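Long-range contacts in methylmalonate-semialdehyde dehydrogenase (Oceanimonas doudoroffii, PDB 4ZZ7), which probably catalyses the NAD-dependent, CoA-acylating oxidation of methylmalonate semialdehyde: residues A[159-164]-A[224-229]; A[220-225]-A[471-476]. One frame throughout, in Å; residues are numbered along the deposited sequence.

Contact 1. Residues A[159-164]-A[224-229]; sequences LWMFPM and SFVGST. With NAD (nicotinamide-adenine-dinucleotide), chain M.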
ATOM      1  N   LEU A 159       1.920  24.821  -6.875  1.00 16.71           N
ATOM      2  CA  LEU A 159       1.085  23.641  -7.149  1.00 16.34           C
ATOM      3  C   LEU A 159       1.648  22.366  -6.517  1.00 16.20           C
ATOM      4  O   LEU A 159       0.959  21.370  -6.344  1.00 16.35           O
ATOM      5  CB  LEU A 159       0.879  23.466  -8.646  1.00 16.32           C
ATOM      6  CG  LEU A 159       0.007  24.564  -9.269  1.00 16.63           C
ATOM      7  CD1 LEU A 159       0.161  24.541 -10.794  1.00 16.43           C
ATOM      8  CD2 LEU A 159      -1.471  24.497  -8.834  1.00 16.36           C
ATOM      9  N   TRP A 160       2.906  22.398  -6.135  1.00 16.29           N
ATOM     10  CA  TRP A 160       3.435  21.358  -5.277  1.00 16.65           C
ATOM     11  C   TRP A 160       2.675  21.252  -3.975  1.00 16.74           C
ATOM     12  O   TRP A 160       2.534  20.166  -3.422  1.00 17.56           O
ATOM     13  CB  TRP A 160       4.910  21.623  -4.961  1.00 16.70           C
ATOM     14  CG  TRP A 160       5.842  21.335  -6.095  1.00 17.04           C
ATOM     15  CD1 TRP A 160       5.515  21.006  -7.379  1.00 17.46           C
ATOM     16  CD2 TRP A 160       7.266  21.342  -6.039  1.00 17.22           C
ATOM     17  NE1 TRP A 160       6.654  20.794  -8.124  1.00 17.80           N
ATOM     18  CE2 TRP A 160       7.741  21.000  -7.324  1.00 17.20           C
ATOM     19  CE3 TRP A 160       8.188  21.597  -5.026  1.00 16.64           C
ATOM     20  CZ2 TRP A 160       9.082  20.905  -7.613  1.00 17.12           C
ATOM     21  CZ3 TRP A 160       9.509  21.497  -5.313  1.00 16.75           C
ATOM     22  CH2 TRP A 160       9.956  21.157  -6.598  1.00 17.01           C
ATOM     23  N   MET A 161       2.198  22.384  -3.479  1.00 16.73           N
ATOM     24  CA  MET A 161       1.764  22.490  -2.095  1.00 16.65           C
ATOM     25  C   MET A 161       0.255  22.508  -1.905  1.00 16.32           C
ATOM     26  O   MET A 161      -0.310  21.603  -1.285  1.00 16.06           O
ATOM     27  CB  MET A 161       2.373  23.755  -1.481  1.00 17.12           C
ATOM     28  CG  MET A 161       3.895  23.772  -1.480  1.00 17.19           C
ATOM     29  SD  MET A 161       4.541  25.289  -0.750  1.00 18.10           S
ATOM     30  CE  MET A 161       6.274  25.193  -1.219  1.00 17.51           C
ATOM     31  N   PHE A 162      -0.392  23.545  -2.426  1.00 16.01           N
ATOM     32  CA  PHE A 162      -1.792  23.789  -2.080  1.00 16.09           C
ATOM     33  C   PHE A 162      -2.861  22.905  -2.720  1.00 16.03           C
ATOM     34  O   PHE A 162      -3.887  22.669  -2.101  1.00 15.98           O
ATOM     35  CB  PHE A 162      -2.156  25.269  -2.202  1.00 16.29           C
ATOM     36  CG  PHE A 162      -2.274  25.793  -3.598  1.00 16.09           C
ATOM     37  CD1 PHE A 162      -3.447  25.635  -4.315  1.00 16.28           C
ATOM     38  CD2 PHE A 162      -1.252  26.534  -4.152  1.00 15.88           C
ATOM     39  CE1 PHE A 162      -3.582  26.182  -5.578  1.00 16.50           C
ATOM     40  CE2 PHE A 162      -1.371  27.069  -5.413  1.00 16.21           C
ATOM     41  CZ  PHE A 162      -2.542  26.904  -6.128  1.00 16.52           C
ATOM     42  N   PRO A 163      -2.646  22.420  -3.953  1.00 16.18           N
ATOM     43  CA  PRO A 163      -3.603  21.420  -4.416  1.00 15.81           C
ATOM     44  C   PRO A 163      -3.716  20.281  -3.404  1.00 15.26           C
ATOM     45  O   PRO A 163      -4.796  20.024  -2.903  1.00 14.15           O
ATOM     46  CB  PRO A 163      -3.008  20.954  -5.747  1.00 15.70           C
ATOM     47  CG  PRO A 163      -2.288  22.148  -6.237  1.00 16.25           C
ATOM     48  CD  PRO A 163      -1.675  22.758  -5.004  1.00 16.42           C
ATOM     49  N   MET A 164      -2.591  19.670  -3.058  1.00 15.66           N
ATOM     50  CA  MET A 164      -2.616  18.467  -2.222  1.00 15.79           C
ATOM     51  C   MET A 164      -3.031  18.820  -0.800  1.00 15.76           C
ATOM     52  O   MET A 164      -3.785  18.074  -0.175  1.00 16.78           O
ATOM     53  CB  MET A 164      -1.256  17.747  -2.205  1.00 15.68           C
ATOM     54  CG  MET A 164      -1.217  16.492  -1.320  1.00 15.50           C
ATOM     55  SD  MET A 164      -2.387  15.206  -1.800  1.00 15.44           S
ATOM     56  CE  MET A 164      -1.578  14.634  -3.283  1.00 15.91           C
ATOM     57  N   SER A 224       5.414  24.435   4.456  1.00 18.87           N
ATOM     58  CA  SER A 224       6.163  23.941   3.275  1.00 18.96           C
ATOM     59  C   SER A 224       6.985  25.068   2.637  1.00 18.45           C
ATOM     60  O   SER A 224       6.419  26.004   2.054  1.00 17.61           O
ATOM     61  CB  SER A 224       5.203  23.379   2.214  1.00 19.31           C
ATOM     62  OG  SER A 224       4.638  22.134   2.598  1.00 19.82           O
ATOM     63  N   PHE A 225       8.312  24.977   2.753  1.00 18.15           N
ATOM     64  CA  PHE A 225       9.211  25.967   2.154  1.00 18.01           C
ATOM     65  C   PHE A 225       9.981  25.341   1.047  1.00 18.51           C
ATOM     66  O   PHE A 225      10.446  24.221   1.192  1.00 18.42           O
ATOM     67  CB  PHE A 225      10.229  26.540   3.149  1.00 17.86           C
ATOM     68  CG  PHE A 225      11.209  27.510   2.519  1.00 16.87           C
ATOM     69  CD1 PHE A 225      10.853  28.808   2.290  1.00 16.67           C
ATOM     70  CD2 PHE A 225      12.481  27.099   2.136  1.00 16.69           C
ATOM     71  CE1 PHE A 225      11.737  29.686   1.691  1.00 16.76           C
ATOM     72  CE2 PHE A 225      13.371  27.974   1.538  1.00 16.25           C
ATOM     73  CZ  PHE A 225      12.999  29.269   1.316  1.00 16.30           C
ATOM     74  N   VAL A 226      10.118  26.099  -0.045  1.00 19.93           N
ATOM     75  CA  VAL A 226      10.991  25.766  -1.179  1.00 20.96           C
ATOM     76  C   VAL A 226      11.791  27.032  -1.496  1.00 22.01           C
ATOM     77  O   VAL A 226      11.220  28.103  -1.654  1.00 23.62           O
ATOM     78  CB  VAL A 226      10.179  25.300  -2.417  1.00 20.28           C
ATOM     79  CG1 VAL A 226      11.068  25.106  -3.634  1.00 20.12           C
ATOM     80  CG2 VAL A 226       9.487  23.994  -2.107  1.00 20.49           C
ATOM     81  N   GLY A 227      13.110  26.913  -1.560  1.00 22.61           N
ATOM     82  CA  GLY A 227      13.967  28.062  -1.840  1.00 23.15           C
ATOM     83  C   GLY A 227      15.434  27.746  -1.608  1.00 23.28           C
ATOM     84  O   GLY A 227      15.854  26.601  -1.784  1.00 23.56           O
ATOM     85  N   SER A 228      16.213  28.769  -1.258  1.00 22.96           N
ATOM     86  CA  SER A 228      17.661  28.621  -0.992  1.00 22.29           C
ATOM     87  C   SER A 228      17.956  27.909   0.339  1.00 21.48           C
ATOM     88  O   SER A 228      17.149  27.935   1.272  1.00 19.03           O
ATOM     89  CB  SER A 228      18.351  29.983  -0.998  1.00 21.71           C
ATOM     90  OG  SER A 228      17.925  30.753   0.114  1.00 21.28           O
ATOM     91  N   THR A 229      19.132  27.289   0.413  1.00 21.81           N
ATOM     92  CA  THR A 229      19.519  26.554   1.618  1.00 22.45           C
ATOM     93  C   THR A 229      19.586  27.474   2.835  1.00 22.27           C
ATOM     94  O   THR A 229      19.014  27.136   3.883  1.00 23.15           O
ATOM     95  CB  THR A 229      20.834  25.765   1.427  1.00 23.18           C
ATOM     96  OG1 THR A 229      20.608  24.695   0.495  1.00 25.11           O
ATOM     97  CG2 THR A 229      21.306  25.130   2.715  1.00 23.03           C
TER
HETATM   98  PA  NAD M 501      14.897  32.334  -1.448  1.00 47.36           P
HETATM   99  O1A NAD M 501      15.267  33.813  -1.384  1.00 46.29           O
HETATM  100  O2A NAD M 501      15.733  31.271  -0.755  1.00 43.25           O
HETATM  101  O5B NAD M 501      13.404  32.157  -0.837  1.00 46.00           O
HETATM  102  C5B NAD M 501      12.203  32.288  -1.610  1.00 41.94           C
HETATM  103  C4B NAD M 501      11.005  32.653  -0.732  1.00 38.73           C
HETATM  104  O4B NAD M 501      11.425  32.911   0.611  1.00 36.88           O
HETATM  105  C3B NAD M 501      10.269  33.909  -1.188  1.00 37.46           C
HETATM  106  O3B NAD M 501       8.865  33.656  -1.094  1.00 34.93           O
HETATM  107  C2B NAD M 501      10.761  35.016  -0.258  1.00 37.53           C
HETATM  108  O2B NAD M 501       9.833  36.030   0.139  1.00 37.76           O
HETATM  109  C1B NAD M 501      11.177  34.268   0.996  1.00 37.65           C
HETATM  110  N9A NAD M 501      12.377  34.867   1.654  1.00 39.19           N
HETATM  111  C8A NAD M 501      13.478  35.372   1.025  1.00 38.74           C
HETATM  112  N7A NAD M 501      14.379  35.813   1.928  1.00 38.34           N
HETATM  113  C5A NAD M 501      13.865  35.601   3.165  1.00 37.80           C
HETATM  114  C6A NAD M 501      14.312  35.852   4.567  1.00 36.51           C
HETATM  115  N6A NAD M 501      15.514  36.423   4.797  1.00 35.98           N
HETATM  116  N1A NAD M 501      13.483  35.482   5.580  1.00 35.24           N
HETATM  117  C2A NAD M 501      12.265  34.907   5.342  1.00 34.01           C
HETATM  118  N3A NAD M 501      11.791  34.642   4.107  1.00 32.17           N
HETATM  119  C4A NAD M 501      12.532  34.968   2.995  1.00 37.52           C
HETATM  120  O3  NAD M 501      14.730  31.895  -3.019  1.00 50.37           O
HETATM  121  PN  NAD M 501      14.624  32.831  -4.361  1.00 49.99           P
HETATM  122  O1N NAD M 501      13.276  33.555  -4.426  1.00 48.95           O
HETATM  123  O2N NAD M 501      15.912  33.613  -4.656  1.00 46.90           O
HETATM  124  O5D NAD M 501      14.590  31.583  -5.370  1.00 51.33           O
HETATM  125  C5D NAD M 501      15.806  30.896  -5.713  1.00 57.61           C
HETATM  126  C4D NAD M 501      16.108  29.630  -4.885  1.00 61.76           C
HETATM  127  O4D NAD M 501      15.156  28.552  -5.040  1.00 65.76           O
HETATM  128  C3D NAD M 501      17.462  29.029  -5.298  1.00 63.77           C
HETATM  129  O3D NAD M 501      18.468  29.319  -4.321  1.00 57.82           O
HETATM  130  C2D NAD M 501      17.247  27.517  -5.467  1.00 66.08           C
HETATM  131  O2D NAD M 501      18.264  26.751  -4.812  1.00 63.54           O
HETATM  132  C1D NAD M 501      15.867  27.313  -4.867  1.00 65.85           C
HETATM  133  N1N NAD M 501      15.107  26.189  -5.404  1.00 68.43           N
HETATM  134  C2N NAD M 501      15.096  25.065  -4.675  1.00 71.75           C
HETATM  135  C3N NAD M 501      14.383  23.950  -5.105  1.00 73.58           C
HETATM  136  C7N NAD M 501      14.363  22.646  -4.343  1.00 78.12           C
HETATM  137  O7N NAD M 501      15.381  22.039  -3.991  1.00 74.25           O
HETATM  138  N7N NAD M 501      13.167  22.139  -4.100  1.00 79.79           N
HETATM  139  C4N NAD M 501      13.654  24.033  -6.286  1.00 68.67           C
HETATM  140  C5N NAD M 501      13.665  25.206  -7.030  1.00 67.21           C
HETATM  141  C6N NAD M 501      14.410  26.288  -6.556  1.00 70.12           C
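M161 of helix 156-167 lies over S224 and V226, two residues of strand 220-226 in the parallel part of the Rossmann-type sheet that binds NAD in aldehyde dehydrogenases. The helix packs on one side of this sheet, running nearly antiparallel to the strand, at 161° and 9.6 Å between the axes of the two short segments. From CB, which points at the strand, the M161 chain is extended beyond CG (chi2 180°, chi3 -168°). M161 CG passes 3.9 Å from S224 CB; the sulfur SD comes next, 3.6 Å from the same S224 CB. Both SD and the terminal CE lie close to the carbonyl oxygen of S224. At the tip, M161 CE also reaches 3.5 Å to V226 CG2, the two side chains crossing obliquely. T149, an NAD-binding residue, touches M161 as well. W160, one residue earlier, brings the six-membered part of its indole to the same methyl, CE3 lying 4.0 Å from V226 CG2.

V226 thus divides its branches: CG2 goes to the helix and CG1 to the nicotinamide end of NAD. F225 points the other way, toward helix 229-241, and its ring edge meets the adenine-side ribose, with F225 CE1 3.4 Å from NAD O4B. Beyond the strand, S228 holds the N-cap position before helix 229-241, and its backbone N hydrogen-bonds the phosphate oxygen O2A. The carboxamide nitrogen N7N of NAD lies 3.7 Å from V226 CG1 and, in the plane of the W160 indole, 3.9 Å from W160 CZ3.

Contact 2. Residues A[220-225]-A[471-476]; sequences VKAVSF and VRFYTK. With NAD (nicotinamide-adenine-dinucleotide), chain M.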
ATOM      1  N   VAL A 220      -1.064  28.334  12.513  1.00 20.51           N
ATOM      2  CA  VAL A 220      -0.387  27.717  11.395  1.00 20.24           C
ATOM      3  C   VAL A 220       0.247  26.466  11.941  1.00 19.84           C
ATOM      4  O   VAL A 220       1.168  26.539  12.741  1.00 20.56           O
ATOM      5  CB  VAL A 220       0.716  28.623  10.784  1.00 20.68           C
ATOM      6  CG1 VAL A 220       1.417  27.924   9.634  1.00 20.46           C
ATOM      7  CG2 VAL A 220       0.133  29.935  10.278  1.00 21.15           C
ATOM      8  N   LYS A 221      -0.228  25.329  11.461  1.00 19.65           N
ATOM      9  CA  LYS A 221       0.174  24.033  11.940  1.00 19.51           C
ATOM     10  C   LYS A 221       1.223  23.318  11.091  1.00 18.71           C
ATOM     11  O   LYS A 221       1.744  22.301  11.533  1.00 19.09           O
ATOM     12  CB  LYS A 221      -1.063  23.147  12.049  1.00 21.43           C
ATOM     13  CG  LYS A 221      -1.668  23.116  13.440  1.00 23.42           C
ATOM     14  CD  LYS A 221      -2.540  24.312  13.726  1.00 25.13           C
ATOM     15  CE  LYS A 221      -2.425  24.755  15.187  1.00 27.70           C
ATOM     16  NZ  LYS A 221      -2.936  23.779  16.190  1.00 29.57           N
ATOM     17  N   ALA A 222       1.515  23.800   9.884  1.00 17.80           N
ATOM     18  CA  ALA A 222       2.556  23.190   9.053  1.00 17.46           C
ATOM     19  C   ALA A 222       3.087  24.163   8.032  1.00 17.48           C
ATOM     20  O   ALA A 222       2.335  24.957   7.481  1.00 18.17           O
ATOM     21  CB  ALA A 222       2.020  21.949   8.348  1.00 17.57           C
ATOM     22  N   VAL A 223       4.376  24.073   7.746  1.00 17.51           N
ATOM     23  CA  VAL A 223       5.012  24.983   6.800  1.00 18.02           C
ATOM     24  C   VAL A 223       5.815  24.249   5.716  1.00 18.28           C
ATOM     25  O   VAL A 223       6.781  23.553   6.025  1.00 18.06           O
ATOM     26  CB  VAL A 223       5.935  25.963   7.552  1.00 18.15           C
ATOM     27  CG1 VAL A 223       6.594  26.944   6.579  1.00 18.19           C
ATOM     28  CG2 VAL A 223       5.146  26.697   8.641  1.00 17.68           C
ATOM     29  N   SER A 224       5.414  24.435   4.456  1.00 18.87           N
ATOM     30  CA  SER A 224       6.163  23.941   3.275  1.00 18.96           C
ATOM     31  C   SER A 224       6.985  25.068   2.637  1.00 18.45           C
ATOM     32  O   SER A 224       6.419  26.004   2.054  1.00 17.61           O
ATOM     33  CB  SER A 224       5.203  23.379   2.214  1.00 19.31           C
ATOM     34  OG  SER A 224       4.638  22.134   2.598  1.00 19.82           O
ATOM     35  N   PHE A 225       8.312  24.977   2.753  1.00 18.15           N
ATOM     36  CA  PHE A 225       9.211  25.967   2.154  1.00 18.01           C
ATOM     37  C   PHE A 225       9.981  25.341   1.047  1.00 18.51           C
ATOM     38  O   PHE A 225      10.446  24.221   1.192  1.00 18.42           O
ATOM     39  CB  PHE A 225      10.229  26.540   3.149  1.00 17.86           C
ATOM     40  CG  PHE A 225      11.209  27.510   2.519  1.00 16.87           C
ATOM     41  CD1 PHE A 225      10.853  28.808   2.290  1.00 16.67           C
ATOM     42  CD2 PHE A 225      12.481  27.099   2.136  1.00 16.69           C
ATOM     43  CE1 PHE A 225      11.737  29.686   1.691  1.00 16.76           C
ATOM     44  CE2 PHE A 225      13.371  27.974   1.538  1.00 16.25           C
ATOM     45  CZ  PHE A 225      12.999  29.269   1.316  1.00 16.30           C
ATOM     46  N   VAL A 471       0.896  13.900   1.091  1.00 12.94           N
ATOM     47  CA  VAL A 471      -0.296  13.382   1.743  1.00 13.17           C
ATOM     48  C   VAL A 471      -0.021  13.214   3.234  1.00 13.85           C
ATOM     49  O   VAL A 471      -0.829  13.591   4.072  1.00 13.42           O
ATOM     50  CB  VAL A 471      -0.761  12.044   1.133  1.00 12.63           C
ATOM     51  CG1 VAL A 471      -1.947  11.517   1.920  1.00 12.51           C
ATOM     52  CG2 VAL A 471      -1.155  12.226  -0.332  1.00 12.32           C
ATOM     53  N   ARG A 472       1.150  12.674   3.540  1.00 15.44           N
ATOM     54  CA  ARG A 472       1.582  12.459   4.922  1.00 16.76           C
ATOM     55  C   ARG A 472       2.026  13.717   5.662  1.00 16.66           C
ATOM     56  O   ARG A 472       1.907  13.796   6.906  1.00 16.53           O
ATOM     57  CB  ARG A 472       2.684  11.405   4.972  1.00 17.75           C
ATOM     58  CG  ARG A 472       2.176  10.050   4.540  1.00 19.50           C
ATOM     59  CD  ARG A 472       1.114   9.476   5.477  1.00 21.42           C
ATOM     60  NE  ARG A 472       1.761   8.866   6.641  1.00 24.75           N
ATOM     61  CZ  ARG A 472       1.874   9.420   7.855  1.00 28.80           C
ATOM     62  NH1 ARG A 472       1.362  10.638   8.153  1.00 32.99           N
ATOM     63  NH2 ARG A 472       2.503   8.740   8.804  1.00 28.11           N
ATOM     64  N   PHE A 473       2.545  14.684   4.911  1.00 16.73           N
ATOM     65  CA  PHE A 473       2.953  15.940   5.510  1.00 16.73           C
ATOM     66  C   PHE A 473       1.767  16.817   5.793  1.00 16.44           C
ATOM     67  O   PHE A 473       1.755  17.500   6.815  1.00 16.55           O
ATOM     68  CB  PHE A 473       3.925  16.703   4.639  1.00 17.09           C
ATOM     69  CG  PHE A 473       4.409  17.967   5.283  1.00 17.54           C
ATOM     70  CD1 PHE A 473       5.371  17.922   6.283  1.00 17.66           C
ATOM     71  CD2 PHE A 473       3.880  19.193   4.922  1.00 17.75           C
ATOM     72  CE1 PHE A 473       5.817  19.079   6.885  1.00 17.81           C
ATOM     73  CE2 PHE A 473       4.311  20.359   5.530  1.00 17.81           C
ATOM     74  CZ  PHE A 473       5.280  20.301   6.509  1.00 17.97           C
ATOM     75  N   TYR A 474       0.783  16.798   4.888  1.00 15.78           N
ATOM     76  CA  TYR A 474      -0.421  17.611   5.043  1.00 15.14           C
ATOM     77  C   TYR A 474      -1.511  16.929   5.859  1.00 14.61           C
ATOM     78  O   TYR A 474      -2.618  17.443   5.942  1.00 14.38           O
ATOM     79  CB  TYR A 474      -0.956  18.074   3.676  1.00 14.64           C
ATOM     80  CG  TYR A 474       0.002  18.967   2.939  1.00 14.24           C
ATOM     81  CD1 TYR A 474       0.662  19.975   3.589  1.00 14.30           C
ATOM     82  CD2 TYR A 474       0.230  18.819   1.577  1.00 13.95           C
ATOM     83  CE1 TYR A 474       1.544  20.792   2.923  1.00 14.41           C
ATOM     84  CE2 TYR A 474       1.104  19.639   0.904  1.00 13.80           C
ATOM     85  CZ  TYR A 474       1.760  20.625   1.598  1.00 14.24           C
ATOM     86  OH  TYR A 474       2.656  21.483   1.012  1.00 15.04           O
ATOM     87  N   THR A 475      -1.213  15.793   6.472  1.00 14.34           N
ATOM     88  CA  THR A 475      -2.157  15.210   7.434  1.00 14.88           C
ATOM     89  C   THR A 475      -1.496  14.770   8.726  1.00 14.83           C
ATOM     90  O   THR A 475      -0.258  14.710   8.813  1.00 15.37           O
ATOM     91  CB  THR A 475      -2.860  13.971   6.863  1.00 14.79           C
ATOM     92  OG1 THR A 475      -1.891  12.934   6.655  1.00 14.74           O
ATOM     93  CG2 THR A 475      -3.616  14.326   5.573  1.00 14.67           C
ATOM     94  N   LYS A 476      -2.334  14.447   9.716  1.00 14.51           N
ATOM     95  CA  LYS A 476      -1.850  13.837  10.968  1.00 14.52           C
ATOM     96  C   LYS A 476      -2.516  12.492  11.257  1.00 13.92           C
ATOM     97  O   LYS A 476      -3.725  12.313  11.079  1.00 13.18           O
ATOM     98  CB  LYS A 476      -1.953  14.781  12.166  1.00 14.69           C
ATOM     99  CG  LYS A 476      -3.199  15.610  12.198  1.00 15.15           C
ATOM    100  CD  LYS A 476      -3.172  16.540  13.379  1.00 15.96           C
ATOM    101  CE  LYS A 476      -4.481  17.326  13.451  1.00 16.65           C
ATOM    102  NZ  LYS A 476      -4.587  18.161  14.685  1.00 16.93           N
TER
HETATM  103  PA  NAD M 501      14.897  32.334  -1.448  1.00 47.36           P
HETATM  104  O1A NAD M 501      15.267  33.813  -1.384  1.00 46.29           O
HETATM  105  O2A NAD M 501      15.733  31.271  -0.755  1.00 43.25           O
HETATM  106  O5B NAD M 501      13.404  32.157  -0.837  1.00 46.00           O
HETATM  107  C5B NAD M 501      12.203  32.288  -1.610  1.00 41.94           C
HETATM  108  C4B NAD M 501      11.005  32.653  -0.732  1.00 38.73           C
HETATM  109  O4B NAD M 501      11.425  32.911   0.611  1.00 36.88           O
HETATM  110  C3B NAD M 501      10.269  33.909  -1.188  1.00 37.46           C
HETATM  111  O3B NAD M 501       8.865  33.656  -1.094  1.00 34.93           O
HETATM  112  C2B NAD M 501      10.761  35.016  -0.258  1.00 37.53           C
HETATM  113  O2B NAD M 501       9.833  36.030   0.139  1.00 37.76           O
HETATM  114  C1B NAD M 501      11.177  34.268   0.996  1.00 37.65           C
HETATM  115  N9A NAD M 501      12.377  34.867   1.654  1.00 39.19           N
HETATM  116  C8A NAD M 501      13.478  35.372   1.025  1.00 38.74           C
HETATM  117  N7A NAD M 501      14.379  35.813   1.928  1.00 38.34           N
HETATM  118  C5A NAD M 501      13.865  35.601   3.165  1.00 37.80           C
HETATM  119  C6A NAD M 501      14.312  35.852   4.567  1.00 36.51           C
HETATM  120  N6A NAD M 501      15.514  36.423   4.797  1.00 35.98           N
HETATM  121  N1A NAD M 501      13.483  35.482   5.580  1.00 35.24           N
HETATM  122  C2A NAD M 501      12.265  34.907   5.342  1.00 34.01           C
HETATM  123  N3A NAD M 501      11.791  34.642   4.107  1.00 32.17           N
HETATM  124  C4A NAD M 501      12.532  34.968   2.995  1.00 37.52           C
HETATM  125  O3  NAD M 501      14.730  31.895  -3.019  1.00 50.37           O
HETATM  126  PN  NAD M 501      14.624  32.831  -4.361  1.00 49.99           P
HETATM  127  O1N NAD M 501      13.276  33.555  -4.426  1.00 48.95           O
HETATM  128  O2N NAD M 501      15.912  33.613  -4.656  1.00 46.90           O
HETATM  129  O5D NAD M 501      14.590  31.583  -5.370  1.00 51.33           O
HETATM  130  C5D NAD M 501      15.806  30.896  -5.713  1.00 57.61           C
HETATM  131  C4D NAD M 501      16.108  29.630  -4.885  1.00 61.76           C
HETATM  132  O4D NAD M 501      15.156  28.552  -5.040  1.00 65.76           O
HETATM  133  C3D NAD M 501      17.462  29.029  -5.298  1.00 63.77           C
HETATM  134  O3D NAD M 501      18.468  29.319  -4.321  1.00 57.82           O
HETATM  135  C2D NAD M 501      17.247  27.517  -5.467  1.00 66.08           C
HETATM  136  O2D NAD M 501      18.264  26.751  -4.812  1.00 63.54           O
HETATM  137  C1D NAD M 501      15.867  27.313  -4.867  1.00 65.85           C
HETATM  138  N1N NAD M 501      15.107  26.189  -5.404  1.00 68.43           N
HETATM  139  C2N NAD M 501      15.096  25.065  -4.675  1.00 71.75           C
HETATM  140  C3N NAD M 501      14.383  23.950  -5.105  1.00 73.58           C
HETATM  141  C7N NAD M 501      14.363  22.646  -4.343  1.00 78.12           C
HETATM  142  O7N NAD M 501      15.381  22.039  -3.991  1.00 74.25           O
HETATM  143  N7N NAD M 501      13.167  22.139  -4.100  1.00 79.79           N
HETATM  144  C4N NAD M 501      13.654  24.033  -6.286  1.00 68.67           C
HETATM  145  C5N NAD M 501      13.665  25.206  -7.030  1.00 67.21           C
HETATM  146  C6N NAD M 501      14.410  26.288  -6.556  1.00 70.12           C
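The hydroxyl of S224 is held from two directions: Y474 OH lies 2.6 Å from S224 OG across the contact, and OE1 of Q247, on the adjacent strand 245-249, is its second hydrogen-bonding partner. The hydroxyl pair is buried between the strand and the end of helix 467-473. In S224, chi1 of -72° sets OG anti to the carbonyl carbon, where Y474 OH and Q247 OE1 meet it. At Y474 the backbone has just left helix 467-473, and its phenol carries OH to the strand although its CB does not point there.

The ring of F473 supplies most of the remaining contact. Its CG is anti to the backbone N (chi1 -177°), and the ring extends toward the strand with its CE2-CZ side leading. F473 CE2 comes 3.4 Å from S224 OG. A222 CB lies 4.0 Å from F473 CE2, and V223 O lies 3.6 Å from F473 CZ; all three approach the ring obliquely. The two aromatic residues also meet each other, Y474 CE1 lying in the plane of the F473 ring at its edge.

Past the turn, T475 OG1 donates to V471 O over 2.9 Å, tying the residue after the turn back to the helix. R245 NH1 binds F473 O, and R472 forms a salt bridge with D469 of a second subunit. The end of helix 467-473 thus packs on the Rossmann-type NAD-binding sheet, and the chain then passes into strand 475-483 of the antiparallel sheet that in aldehyde dehydrogenases belongs to the oligomerisation domain.

How the contacts relate
Followed from the N terminus, the chain reaches helix 156-167 after strand 144-148, then forms strands 171-175 and 201-203 with their helices, and returns in strand 220-226, where contact 1 closes a loop of 59 intervening residues. From that same strand it runs on through helix 229-241, strand 245-249 and the eight-stranded sheet before helix 467-473 brings it back, and contact 2 closes the longer loop of 245 residues. The loops follow one another; their closing segments overlap on strand 220-226, sharing S224 and F225, so neither encloses the other. The contacts touch directly, M161 O packing on Y474 CE2. Together they join helix 156-167, the NAD-binding sheet and the C-terminal helix-strand passage.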